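PDB 3KHS: purine nucleoside phosphorylase from Grouper iridovirus, which probably catalyses the phosphorolysis of purine nucleosides such as inosine and guanosine, releasing the free base for purine salvage. Local coordinates for residues G68-V73 with L274-I279. Sequence-based numbering, arbitrary orientation.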
loop_
_atom_site.group_PDB
_atom_site.type_symbol
_atom_site.label_atom_id
_atom_site.label_comp_id
_atom_site.label_asym_id
_atom_site.label_seq_id
_atom_site.Cartn_x
_atom_site.Cartn_y
_atom_site.Cartn_z
ATOM N N GLY B 68 18.811 22.826 22.929
ATOM C CA GLY B 68 19.882 22.915 23.894
ATOM C C GLY B 68 21.144 22.295 23.344
ATOM O O GLY B 68 21.185 21.837 22.203
ATOM N N SER B 69 22.184 22.263 24.160
ATOM C CA SER B 69 23.452 21.719 23.712
ATOM C C SER B 69 23.828 20.419 24.390
ATOM O O SER B 69 23.397 20.116 25.504
ATOM C CB SER B 69 24.579 22.711 23.969
ATOM O OG SER B 69 24.953 22.647 25.337
ATOM N N VAL B 70 24.651 19.659 23.687
ATOM C CA VAL B 70 25.171 18.393 24.181
ATOM C C VAL B 70 26.589 18.340 23.652
ATOM O O VAL B 70 26.818 18.531 22.457
ATOM C CB VAL B 70 24.410 17.167 23.619
ATOM C CG1 VAL B 70 25.061 15.886 24.132
ATOM C CG2 VAL B 70 22.933 17.207 24.031
ATOM N N ASN B 71 27.541 18.095 24.543
ATOM C CA ASN B 71 28.948 18.028 24.163
ATOM C C ASN B 71 29.375 19.182 23.239
ATOM O O ASN B 71 30.144 18.994 22.296
ATOM C CB ASN B 71 29.257 16.662 23.527
ATOM C CG ASN B 71 29.040 15.493 24.504
ATOM O OD1 ASN B 71 29.340 15.597 25.691
ATOM N ND2 ASN B 71 28.529 14.376 23.996
ATOM N N GLY B 72 28.858 20.374 23.528
ATOM C CA GLY B 72 29.199 21.558 22.754
ATOM C C GLY B 72 28.489 21.745 21.428
ATOM O O GLY B 72 28.827 22.651 20.658
ATOM N N VAL B 73 27.497 20.900 21.169
ATOM C CA VAL B 73 26.734 20.941 19.931
ATOM C C VAL B 73 25.316 21.449 20.170
ATOM O O VAL B 73 24.641 20.928 21.045
ATOM C CB VAL B 73 26.667 19.514 19.345
ATOM C CG1 VAL B 73 25.880 19.505 18.039
ATOM C CG2 VAL B 73 28.093 18.972 19.145
ATOM N N LEU B 274 27.645 9.986 23.161
ATOM C CA LEU B 274 28.990 9.688 22.677
ATOM C C LEU B 274 29.063 9.906 21.174
ATOM O O LEU B 274 30.083 10.358 20.658
ATOM C CB LEU B 274 29.392 8.243 23.004
ATOM C CG LEU B 274 30.846 7.982 23.449
ATOM C CD1 LEU B 274 31.115 6.492 23.310
ATOM C CD2 LEU B 274 31.868 8.791 22.614
ATOM N N VAL B 275 27.979 9.587 20.476
ATOM C CA VAL B 275 27.930 9.737 19.020
ATOM C C VAL B 275 27.994 11.221 18.648
ATOM O O VAL B 275 28.634 11.616 17.672
ATOM C CB VAL B 275 26.622 9.102 18.439
ATOM C CG1 VAL B 275 26.420 9.520 17.006
ATOM C CG2 VAL B 275 26.708 7.592 18.511
ATOM N N ILE B 276 27.322 12.038 19.444
ATOM C CA ILE B 276 27.296 13.461 19.199
ATOM C C ILE B 276 28.694 14.021 19.455
ATOM O O ILE B 276 29.131 14.953 18.779
ATOM C CB ILE B 276 26.235 14.146 20.098
ATOM C CG1 ILE B 276 24.835 13.783 19.583
ATOM C CG2 ILE B 276 26.456 15.657 20.139
ATOM C CD1 ILE B 276 23.676 14.363 20.392
ATOM N N GLU B 277 29.408 13.446 20.416
ATOM C CA GLU B 277 30.758 13.921 20.687
ATOM C C GLU B 277 31.646 13.673 19.467
ATOM O O GLU B 277 32.350 14.571 19.029
ATOM C CB GLU B 277 31.351 13.226 21.908
ATOM C CG GLU B 277 32.605 13.898 22.430
ATOM C CD GLU B 277 33.207 13.147 23.599
ATOM O OE1 GLU B 277 32.438 12.722 24.496
ATOM O OE2 GLU B 277 34.453 12.990 23.624
ATOM N N LYS B 278 31.607 12.462 18.913
ATOM C CA LYS B 278 32.405 12.122 17.726
ATOM C C LYS B 278 32.027 12.980 16.517
ATOM O O LYS B 278 32.852 13.213 15.628
ATOM C CB LYS B 278 32.227 10.640 17.355
ATOM C CG LYS B 278 32.738 9.685 18.411
ATOM C CD LYS B 278 32.260 8.267 18.188
ATOM C CE LYS B 278 33.006 7.303 19.083
ATOM N NZ LYS B 278 34.471 7.252 18.710
ATOM N N ILE B 279 30.773 13.429 16.474
ATOM C CA ILE B 279 30.282 14.267 15.386
ATOM C C ILE B 279 30.854 15.682 15.468
ATOM O O ILE B 279 31.157 16.295 14.445
ATOM C CB ILE B 279 28.742 14.365 15.421
ATOM C CG1 ILE B 279 28.127 12.995 15.160
ATOM C CG2 ILE B 279 28.256 15.357 14.382
ATOM C CD1 ILE B 279 26.600 12.980 15.200
#
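I276 on the helix meets both valines of the hairpin, V70 and V73, through a single methyl, CG2. I276 CG2 lies 3.8 Å from V73 CG2. V70 gives it a looser neighbour, with V70 CG1 4.2 Å from I276 CG2. The V70 carbonyl O comes to 3.7 Å from I276 CG2. Its position anti to the backbone N aims this methyl at the hairpin, while CG1 (chi1 -72°) leads the longer arm off beside the backbone N. The I276 and V73 side chains meet at a slant.

At the more exposed margin the contact is polar against aliphatic: the amide nitrogen ND2 of N71 rests 3.7 Å from E277 CB. The two side chains run nearly perpendicular, with amide and carboxylate planes 73° apart, and no hydrogen bond links the segments.

The hairpin is closed by a type I' turn, V70 to V73, whose ends are paired by V70 N to V73 O (2.9 Å) and V73 N to V70 O (2.8 Å).

The contact thus sets the tight turn joining antiparallel strands 64-70 and 73-79 against the C-terminal end of helix 257-279. L24 and I26 of strand 24-28, parallel neighbour of 73-79, extend the apolar packing around I276, while L274 and V275 face helix 165-178.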